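Local atomic coordinates of putative NAD(P)H-flavin oxidoreductase (Streptococcus pyogenes serotype M1, PDB entry 2HAY), a protein that binds flavin mononucleotide and, as a member of the nitroreductase family, probably uses NADH or NADPH for flavin-dependent reduction. Residues Val22-Glu27 with Leu79-His84; Ala36-Ala41 with Met156-Leu161; Cys167-Phe172 with Met197-Tyr202. All coordinates share one frame; numbering follows the deposited sequence. Where two conformers were deposited one is given.

Interaction 1: Val22-Glu27 with Leu79-His84; sequences VRVYKE and LETASH
The flat ring of Y25 meets T81 and A82 along its CD1-CE1 side. At the edge, close to the ring plane, sits T81 OG1, 3.6 Å from Y25 CD1. A82 comes in obliquely, its CA 3.5 Å from Y25 CD1 and its CB 3.7 Å from the same carbon. One face of the ring carries a methyl of its own segment: V22 CG1 lies about 3.5 Å above the plane, offset toward the rim. Beyond the ring, the Y25 hydroxyl is hydrogen-bonded to S199 OG of strand 192-201.

One hydrogen bond joins the two segments. The backbone N of Y25 donates to T81 OG1 over 3.0 Å, nearly straight at 171°. The T81 hydroxyl sits between its own backbone N and carbonyl carbon (chi1 61°), from where it also hydrogen-bonds the carbonyl O of Y77 one turn back in the helix. The same oxygen ties the loop to the helix end. T81 CB packs against the carbonyl O of Y25 at 3.3 Å, and the Y25 and T81 side chains cross at about a right angle.

R23, on the same loop, points its CB away from this contact; its side chain touches Y77 and Q78 and belongs to the FMN pocket. The arrangement is a loop pinned on the C-terminal end of helix 76-81, where A82 leaves helical geometry, at the border of the flavin site of a nitroreductase-family fold.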
loop_
_atom_site.group_PDB
_atom_site.type_symbol
_atom_site.label_atom_id
_atom_site.label_comp_id
_atom_site.label_asym_id
_atom_site.label_seq_id
_atom_site.Cartn_x
_atom_site.Cartn_y
_atom_site.Cartn_z
ATOM N N VAL B 22 17.394 1.171 1.119
ATOM C CA VAL B 22 18.791 0.789 0.940
ATOM C C VAL B 22 19.111 0.650 -0.560
ATOM O O VAL B 22 18.457 -0.106 -1.275
ATOM C CB VAL B 22 19.139 -0.507 1.748
ATOM C CG1 VAL B 22 20.502 -1.036 1.368
ATOM C CG2 VAL B 22 19.059 -0.246 3.276
ATOM N N ARG B 23 20.104 1.396 -1.025
ATOM C CA ARG B 23 20.483 1.357 -2.444
ATOM C C ARG B 23 21.578 0.355 -2.763
ATOM O O ARG B 23 21.541 -0.287 -3.819
ATOM C CB ARG B 23 20.890 2.738 -2.954
ATOM C CG ARG B 23 19.766 3.788 -2.856
ATOM C CD ARG B 23 20.164 5.139 -3.490
ATOM N NE ARG B 23 21.619 5.351 -3.482
ATOM C CZ ARG B 23 22.395 5.340 -4.570
ATOM N NH1 ARG B 23 23.714 5.525 -4.442
ATOM N NH2 ARG B 23 21.860 5.156 -5.783
ATOM N N VAL B 24 22.549 0.223 -1.864
ATOM C CA VAL B 24 23.692 -0.661 -2.093
ATOM C C VAL B 24 23.749 -1.801 -1.071
ATOM O O VAL B 24 23.782 -1.567 0.148
ATOM C CB VAL B 24 25.025 0.113 -2.107
ATOM C CG1 VAL B 24 26.153 -0.800 -2.573
ATOM C CG2 VAL B 24 24.923 1.334 -3.016
ATOM N N TYR B 25 23.742 -3.028 -1.594
ATOM C CA TYR B 25 23.718 -4.236 -0.780
ATOM C C TYR B 25 25.042 -4.959 -0.894
ATOM O O TYR B 25 25.761 -4.820 -1.890
ATOM C CB TYR B 25 22.592 -5.181 -1.220
ATOM C CG TYR B 25 21.227 -4.533 -1.201
ATOM C CD1 TYR B 25 20.760 -3.811 -2.300
ATOM C CD2 TYR B 25 20.420 -4.602 -0.059
ATOM C CE1 TYR B 25 19.493 -3.197 -2.272
ATOM C CE2 TYR B 25 19.177 -4.007 -0.026
ATOM C CZ TYR B 25 18.729 -3.296 -1.132
ATOM O OH TYR B 25 17.517 -2.689 -1.086
ATOM N N LYS B 26 25.363 -5.732 0.136
ATOM C CA LYS B 26 26.474 -6.644 0.035
ATOM C C LYS B 26 26.053 -7.932 -0.662
ATOM O O LYS B 26 24.902 -8.085 -1.066
ATOM C CB LYS B 26 27.143 -6.889 1.385
ATOM C CG LYS B 26 26.289 -7.322 2.495
ATOM C CD LYS B 26 27.006 -6.936 3.762
ATOM C CE LYS B 26 26.655 -7.859 4.914
ATOM N NZ LYS B 26 27.508 -7.597 6.125
ATOM N N GLU B 27 27.015 -8.833 -0.827
ATOM C CA GLU B 27 26.852 -10.005 -1.664
ATOM C C GLU B 27 26.025 -11.122 -1.020
ATOM O O GLU B 27 25.475 -11.973 -1.716
ATOM C CB GLU B 27 28.222 -10.511 -2.112
ATOM C CG GLU B 27 28.199 -11.120 -3.492
ATOM C CD GLU B 27 29.579 -11.261 -4.113
ATOM O OE1 GLU B 27 29.643 -11.764 -5.248
ATOM O OE2 GLU B 27 30.596 -10.879 -3.484
ATOM N N LEU B 79 19.508 -3.173 -8.588
ATOM C CA LEU B 79 19.659 -4.228 -9.595
ATOM C C LEU B 79 21.078 -4.837 -9.625
ATOM O O LEU B 79 21.227 -6.048 -9.831
ATOM C CB LEU B 79 19.282 -3.695 -10.981
ATOM C CG LEU B 79 17.811 -3.411 -11.305
ATOM C CD1 LEU B 79 17.714 -2.595 -12.585
ATOM C CD2 LEU B 79 16.986 -4.693 -11.442
ATOM N N GLU B 80 22.114 -4.018 -9.420
ATOM C CA GLU B 80 23.477 -4.527 -9.357
ATOM C C GLU B 80 23.734 -5.452 -8.167
ATOM O O GLU B 80 24.390 -6.491 -8.319
ATOM C CB GLU B 80 24.499 -3.395 -9.255
ATOM C CG GLU B 80 24.849 -2.704 -10.530
ATOM C CD GLU B 80 25.801 -3.487 -11.432
ATOM O OE1 GLU B 80 26.553 -4.389 -10.965
ATOM O OE2 GLU B 80 25.791 -3.157 -12.632
ATOM N N THR B 81 23.263 -5.060 -6.982
ATOM C CA THR B 81 23.831 -5.591 -5.735
ATOM C C THR B 81 22.855 -6.347 -4.838
ATOM O O THR B 81 23.282 -7.081 -3.932
ATOM C CB THR B 81 24.496 -4.468 -4.903
ATOM O OG1 THR B 81 23.522 -3.489 -4.559
ATOM C CG2 THR B 81 25.642 -3.786 -5.690
ATOM N N ALA B 82 21.555 -6.191 -5.088
ATOM C CA ALA B 82 20.549 -6.773 -4.203
ATOM C C ALA B 82 20.604 -8.288 -4.266
ATOM O O ALA B 82 20.953 -8.858 -5.287
ATOM C CB ALA B 82 19.143 -6.265 -4.551
ATOM N N SER B 83 20.315 -8.935 -3.144
ATOM C CA SER B 83 20.209 -10.386 -3.098
ATOM C C SER B 83 19.021 -10.889 -3.946
ATOM O O SER B 83 19.171 -11.784 -4.777
ATOM C CB SER B 83 20.045 -10.819 -1.651
ATOM O OG SER B 83 19.577 -12.133 -1.592
ATOM N N HIS B 84 17.830 -10.330 -3.704
ATOM C CA HIS B 84 16.647 -10.668 -4.497
ATOM C C HIS B 84 15.941 -9.416 -4.951
ATOM O O HIS B 84 16.023 -8.362 -4.316
ATOM C CB HIS B 84 15.673 -11.538 -3.719
ATOM C CG HIS B 84 16.120 -12.955 -3.548
ATOM N ND1 HIS B 84 16.957 -13.352 -2.532
ATOM C CD2 HIS B 84 15.821 -14.080 -4.246
ATOM C CE1 HIS B 84 17.161 -14.655 -2.606
ATOM N NE2 HIS B 84 16.489 -15.121 -3.640
#

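Interaction 2: Ala36-Ala41 with Met156-Leu161; sequences ALILDA and MMTAAL
T158 and A159 of helix 137-162 pack against L37, I38 and A41 of helix 32-43, and no hydrogen bond crosses between the two segments. The apolar contacts centre on the T158 methyl. CG2, anti to the backbone N, is 3.9 Å from L37 CG and 4.0 Å from both I38 CA and I38 CG1, so it sits against two consecutive residues of the facing helix. The side chains of I38 and T158 slide past each other in opposite directions. Further out, I38 CD1 reaches A159 CB at 3.9 Å and lies close to the helix backbone there, with A159 CA at 4.1 Å.

The polar branch of T158 behaves differently. OG1 abuts the methyl of A41, 3.3 Å from A41 CB, while its hydrogen bond goes to the carbonyl O of N154 in its own helix, which satisfies this buried hydroxyl.

Across the assembly, D40 OD2 forms a salt bridge with K216 of the second subunit, and T158 also packs on M157 of that subunit. The local axes approach to 8.9 Å at 150° between their directions: a nearly antiparallel helix pair, packed in the helical layer beside the sheet and forming part of the dimer interface of this nitroreductase-family fold.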
loop_
_atom_site.group_PDB
_atom_site.type_symbol
_atom_site.label_atom_id
_atom_site.label_comp_id
_atom_site.label_asym_id
_atom_site.label_seq_id
_atom_site.Cartn_x
_atom_site.Cartn_y
_atom_site.Cartn_z
ATOM N N ALA B 36 10.692 -17.059 1.409
ATOM C CA ALA B 36 9.378 -17.676 1.444
ATOM C C ALA B 36 8.407 -16.950 2.408
ATOM O O ALA B 36 7.260 -16.678 2.051
ATOM C CB ALA B 36 9.494 -19.157 1.788
ATOM N N LEU B 37 8.865 -16.632 3.613
ATOM C CA LEU B 37 8.054 -15.883 4.572
ATOM C C LEU B 37 7.680 -14.511 4.039
ATOM O O LEU B 37 6.530 -14.107 4.180
ATOM C CB LEU B 37 8.753 -15.756 5.922
ATOM C CG LEU B 37 7.956 -15.137 7.074
ATOM C CD1 LEU B 37 6.655 -15.896 7.344
ATOM C CD2 LEU B 37 8.846 -15.164 8.317
ATOM N N ILE B 38 8.623 -13.820 3.415
ATOM C CA ILE B 38 8.354 -12.510 2.836
ATOM C C ILE B 38 7.280 -12.574 1.735
ATOM O O ILE B 38 6.376 -11.722 1.676
ATOM C CB ILE B 38 9.661 -11.836 2.292
ATOM C CG1 ILE B 38 10.597 -11.422 3.449
ATOM C CG2 ILE B 38 9.317 -10.595 1.412
ATOM C CD1 ILE B 38 12.066 -11.068 2.994
ATOM N N LEU B 39 7.369 -13.603 0.891
ATOM C CA LEU B 39 6.406 -13.801 -0.167
ATOM C C LEU B 39 5.034 -14.220 0.380
ATOM O O LEU B 39 4.001 -13.838 -0.166
ATOM C CB LEU B 39 6.934 -14.811 -1.180
ATOM C CG LEU B 39 8.013 -14.294 -2.124
ATOM C CD1 LEU B 39 8.586 -15.497 -2.858
ATOM C CD2 LEU B 39 7.406 -13.299 -3.110
ATOM N N ASP B 40 5.035 -15.009 1.451
ATOM C CA ASP B 40 3.808 -15.367 2.179
ATOM C C ASP B 40 3.111 -14.121 2.721
ATOM O O ASP B 40 1.891 -14.070 2.723
ATOM C CB ASP B 40 4.130 -16.298 3.325
ATOM C CG ASP B 40 4.062 -17.774 2.922
ATOM O OD1 ASP B 40 4.292 -18.615 3.807
ATOM O OD2 ASP B 40 3.778 -18.101 1.742
ATOM N N ALA B 41 3.890 -13.107 3.113
ATOM C CA ALA B 41 3.348 -11.829 3.587
ATOM C C ALA B 41 2.566 -11.092 2.491
ATOM O O ALA B 41 1.500 -10.527 2.747
ATOM C CB ALA B 41 4.478 -10.925 4.168
HETATM N N MSE B 156 7.988 -5.535 3.293
HETATM C CA MSE B 156 9.025 -4.708 3.895
HETATM C C MSE B 156 9.075 -4.786 5.412
HETATM O O MSE B 156 10.162 -4.745 5.969
HETATM C CB MSE B 156 8.874 -3.255 3.475
HETATM C CG MSE B 156 9.252 -3.013 1.994
HETATM SE SE MSE B 156 9.366 -1.104 1.657
HETATM C CE MSE B 156 7.487 -0.708 1.871
HETATM N N MSE B 157 7.914 -4.885 6.067
HETATM C CA MSE B 157 7.857 -5.074 7.526
HETATM C C MSE B 157 8.376 -6.453 7.939
HETATM O O MSE B 157 9.167 -6.576 8.890
HETATM C CB MSE B 157 6.439 -4.850 8.082
HETATM C CG MSE B 157 6.349 -5.013 9.610
HETATM SE SE MSE B 157 7.529 -3.778 10.573
HETATM C CE MSE B 157 6.417 -2.203 10.334
ATOM N N THR B 158 7.921 -7.477 7.225
ATOM C CA THR B 158 8.423 -8.837 7.394
ATOM C C THR B 158 9.945 -8.885 7.197
ATOM O O THR B 158 10.634 -9.364 8.067
ATOM C CB THR B 158 7.696 -9.804 6.436
ATOM O OG1 THR B 158 6.289 -9.710 6.688
ATOM C CG2 THR B 158 8.150 -11.266 6.658
ATOM N N ALA B 159 10.461 -8.340 6.082
ATOM C CA ALA B 159 11.907 -8.190 5.902
ATOM C C ALA B 159 12.585 -7.478 7.081
ATOM O O ALA B 159 13.592 -7.940 7.573
ATOM C CB ALA B 159 12.230 -7.468 4.569
ATOM N N ALA B 160 12.012 -6.368 7.544
ATOM C CA ALA B 160 12.619 -5.584 8.607
ATOM C C ALA B 160 12.745 -6.388 9.911
ATOM O O ALA B 160 13.792 -6.371 10.538
ATOM C CB ALA B 160 11.838 -4.305 8.839
ATOM N N LEU B 161 11.682 -7.111 10.271
ATOM C CA LEU B 161 11.642 -7.994 11.442
ATOM C C LEU B 161 12.669 -9.131 11.350
ATOM O O LEU B 161 13.144 -9.649 12.365
ATOM C CB LEU B 161 10.234 -8.563 11.632
ATOM C CG LEU B 161 9.194 -7.575 12.138
ATOM C CD1 LEU B 161 7.769 -8.047 11.780
ATOM C CD2 LEU B 161 9.297 -7.295 13.655
#

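Interaction 3: Cys167-Phe172 with Met197-Tyr202; sequences CPIEGF and MLSLGY. With FMN (flavin mononucleotide), chain I.
M197 and I169 face each other as a hydrogen-bonded pair in the antiparallel sheet of the nitroreductase fold, where strand 165-169, outermost in this chain's sheet, runs beside strand 192-201. The M197 side chain, a selenomethionine, can be followed outward. CB rests 4.1 Å from I169 CB. CG, anti to the carbonyl carbon (chi1 -54°), comes 3.8 Å from F172 CE1. SE sits obliquely to the F172 ring, a Met-aromatic contact. The terminal CE stands over the ring face, 3.5 Å from its centroid and 8° off the normal, a CH-pi contact in which the two side chains meet tip to tip. The F172 ring also stacks with Y174, at the start of helix 174-183.

Both backbones are joined by two pairs of bonds. I169 N donates to M197 O and M197 N to I169 O; two residues along, C167 and S199 exchange a matching pair. Between them P168 and L198 form a non-hydrogen-bonded pair, and L198 CA makes a CA-H...O contact with C167 O. S199 OG packs on C167 CB and is hydrogen-bonded to Y25 OH.

The strand end lines the flavin: P168 CG packs on the dimethylbenzene part of the isoalloxazine, and past I169, E170 CG lies near FMN C6. The E170 carboxylate is held by Y149 and by S48, W143 and Q147 of the second subunit. G171, the centre of an inverse gamma turn, donates from its N to FMN O4 at 2.9 Å, and E170 N donates to FMN N5 at 3.1 Å, with an N-H...N angle of 149°.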
loop_
_atom_site.group_PDB
_atom_site.type_symbol
_atom_site.label_atom_id
_atom_site.label_comp_id
_atom_site.label_asym_id
_atom_site.label_seq_id
_atom_site.Cartn_x
_atom_site.Cartn_y
_atom_site.Cartn_z
ATOM N N CYS B 167 14.236 -1.958 -0.455
ATOM C CA CYS B 167 14.005 -0.658 -1.104
ATOM C C CYS B 167 12.792 -0.739 -2.041
ATOM O O CYS B 167 12.774 -1.560 -2.972
ATOM C CB CYS B 167 15.235 -0.204 -1.896
ATOM S SG CYS B 167 15.196 1.546 -2.448
ATOM N N PRO B 168 11.781 0.125 -1.815
ATOM C CA PRO B 168 10.621 0.113 -2.704
ATOM C C PRO B 168 10.956 1.005 -3.899
ATOM O O PRO B 168 11.530 2.067 -3.699
ATOM C CB PRO B 168 9.494 0.690 -1.833
ATOM C CG PRO B 168 10.186 1.506 -0.768
ATOM C CD PRO B 168 11.673 1.156 -0.760
ATOM N N ILE B 169 10.660 0.562 -5.120
ATOM C CA ILE B 169 11.126 1.258 -6.318
ATOM C C ILE B 169 9.977 1.607 -7.305
ATOM O O ILE B 169 9.207 0.728 -7.702
ATOM C CB ILE B 169 12.285 0.443 -7.025
ATOM C CG1 ILE B 169 13.481 0.222 -6.060
ATOM C CG2 ILE B 169 12.775 1.159 -8.258
ATOM C CD1 ILE B 169 14.400 -0.967 -6.409
ATOM N N GLU B 170 9.873 2.893 -7.656
ATOM C CA GLU B 170 8.995 3.378 -8.728
ATOM C C GLU B 170 9.768 4.108 -9.815
ATOM O O GLU B 170 9.168 4.514 -10.807
ATOM C CB GLU B 170 7.946 4.371 -8.183
ATOM C CG GLU B 170 6.819 3.778 -7.385
ATOM C CD GLU B 170 5.821 4.825 -6.925
ATOM O OE1 GLU B 170 6.121 6.032 -7.041
ATOM O OE2 GLU B 170 4.728 4.452 -6.441
ATOM N N GLY B 171 11.080 4.289 -9.615
ATOM C CA GLY B 171 11.919 5.126 -10.457
ATOM C C GLY B 171 12.400 4.378 -11.688
ATOM O O GLY B 171 13.574 4.030 -11.795
ATOM N N PHE B 172 11.476 4.125 -12.611
ATOM C CA PHE B 172 11.784 3.468 -13.877
ATOM C C PHE B 172 10.701 3.811 -14.883
ATOM O O PHE B 172 9.614 4.266 -14.491
ATOM C CB PHE B 172 11.937 1.952 -13.720
ATOM C CG PHE B 172 10.723 1.259 -13.185
ATOM C CD1 PHE B 172 10.590 1.010 -11.826
ATOM C CD2 PHE B 172 9.720 0.840 -14.029
ATOM C CE1 PHE B 172 9.460 0.354 -11.317
ATOM C CE2 PHE B 172 8.592 0.183 -13.526
ATOM C CZ PHE B 172 8.470 -0.043 -12.174
HETATM N N MSE B 197 8.726 -2.233 -8.027
HETATM C CA MSE B 197 9.726 -3.253 -7.746
HETATM C C MSE B 197 10.164 -3.128 -6.285
HETATM O O MSE B 197 10.013 -2.071 -5.673
HETATM C CB MSE B 197 10.952 -3.064 -8.650
HETATM C CG MSE B 197 10.689 -3.010 -10.144
HETATM SE SE MSE B 197 12.326 -2.404 -11.111
HETATM C CE MSE B 197 11.588 -2.221 -12.866
ATOM N N LEU B 198 10.722 -4.198 -5.739
ATOM C CA LEU B 198 11.258 -4.187 -4.389
ATOM C C LEU B 198 12.604 -4.916 -4.408
ATOM O O LEU B 198 12.658 -6.083 -4.756
ATOM C CB LEU B 198 10.287 -4.912 -3.436
ATOM C CG LEU B 198 10.687 -5.022 -1.966
ATOM C CD1 LEU B 198 10.743 -3.627 -1.307
ATOM C CD2 LEU B 198 9.675 -5.907 -1.272
ATOM N N SER B 199 13.691 -4.240 -4.056
ATOM C CA SER B 199 14.955 -4.955 -3.836
ATOM C C SER B 199 15.063 -5.405 -2.385
ATOM O O SER B 199 14.580 -4.733 -1.492
ATOM C CB SER B 199 16.163 -4.094 -4.206
ATOM O OG SER B 199 16.105 -2.856 -3.536
ATOM N N LEU B 200 15.690 -6.555 -2.169
ATOM C CA LEU B 200 15.903 -7.072 -0.831
ATOM C C LEU B 200 17.359 -7.569 -0.688
ATOM O O LEU B 200 17.981 -7.991 -1.672
ATOM C CB LEU B 200 14.898 -8.183 -0.509
ATOM C CG LEU B 200 13.435 -7.896 -0.835
ATOM C CD1 LEU B 200 13.077 -8.532 -2.202
ATOM C CD2 LEU B 200 12.533 -8.441 0.228
ATOM N N GLY B 201 17.890 -7.488 0.531
ATOM C CA GLY B 201 19.278 -7.909 0.802
ATOM C C GLY B 201 19.756 -7.380 2.132
ATOM O O GLY B 201 18.965 -7.076 2.994
ATOM N N TYR B 202 21.061 -7.274 2.300
ATOM C CA TYR B 202 21.645 -6.749 3.516
ATOM C C TYR B 202 22.472 -5.545 3.152
ATOM O O TYR B 202 23.285 -5.600 2.223
ATOM C CB TYR B 202 22.477 -7.821 4.228
ATOM C CG TYR B 202 21.634 -9.022 4.534
ATOM C CD1 TYR B 202 21.646 -10.155 3.699
ATOM C CD2 TYR B 202 20.760 -9.007 5.629
ATOM C CE1 TYR B 202 20.820 -11.261 3.988
ATOM C CE2 TYR B 202 19.950 -10.087 5.925
ATOM C CZ TYR B 202 19.972 -11.207 5.111
ATOM O OH TYR B 202 19.128 -12.251 5.456
HETATM N N1 FMN I . 14.397 5.139 -3.617
HETATM C C2 FMN I . 15.239 5.127 -4.741
HETATM O O2 FMN I . 16.467 5.356 -4.631
HETATM N N3 FMN I . 14.700 4.841 -6.001
HETATM C C4 FMN I . 13.341 4.599 -6.185
HETATM O O4 FMN I . 12.829 4.505 -7.307
HETATM C C4A FMN I . 12.490 4.622 -5.077
HETATM N N5 FMN I . 11.133 4.373 -5.277
HETATM C C5A FMN I . 10.252 4.373 -4.199
HETATM C C6 FMN I . 8.901 4.098 -4.422
HETATM C C7 FMN I . 8.009 4.094 -3.357
HETATM C C7M FMN I . 6.623 3.556 -3.593
HETATM C C8 FMN I . 8.468 4.364 -2.050
HETATM C C8M FMN I . 7.635 3.960 -0.875
HETATM C C9 FMN I . 9.829 4.641 -1.828
HETATM C C9A FMN I . 10.737 4.641 -2.908
HETATM N N10 FMN I . 12.121 4.891 -2.720
HETATM C C10 FMN I . 13.012 4.886 -3.795
HETATM C "C1'" FMN I . 12.672 5.148 -1.368
HETATM C "C2'" FMN I . 12.321 6.570 -0.902
HETATM O "O2'" FMN I . 13.255 7.520 -1.396
HETATM C "C3'" FMN I . 12.316 6.601 0.632
HETATM O "O3'" FMN I . 11.397 5.656 1.129
HETATM C "C4'" FMN I . 12.006 7.961 1.248
HETATM O "O4'" FMN I . 12.950 8.890 0.741
HETATM C "C5'" FMN I . 12.046 7.879 2.788
HETATM O "O5'" FMN I . 13.311 7.452 3.314
HETATM P P FMN I . 13.520 6.076 4.136
HETATM O O1P FMN I . 14.981 5.722 4.123
HETATM O O2P FMN I . 12.677 4.980 3.540
HETATM O O3P FMN I . 13.089 6.163 5.553
#

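Overall arrangement
Interaction 3 lies at the flavin, and the other two contacts touch interaction 3. The centre of interaction 1 is about 9 Å from that of interaction 3, and that of interaction 2 about 14 Å. Interaction 1 joins it at H84 O to L200 N, 2.8 Å, a probable hydrogen bond. Interaction 2 reaches it from both helices: M156 SE of helix 137-162 packs 3.7 Å from P168 CG, and I38 CD1 of helix 32-43 lies 3.8 Å from L200 CD2. Interactions 1 and 2 do not touch. The R23 side chain is about 4 Å from the bound FMN, whereas that of A159 is about 12 Å from it. Interactions 2 and 3 both meet the second subunit.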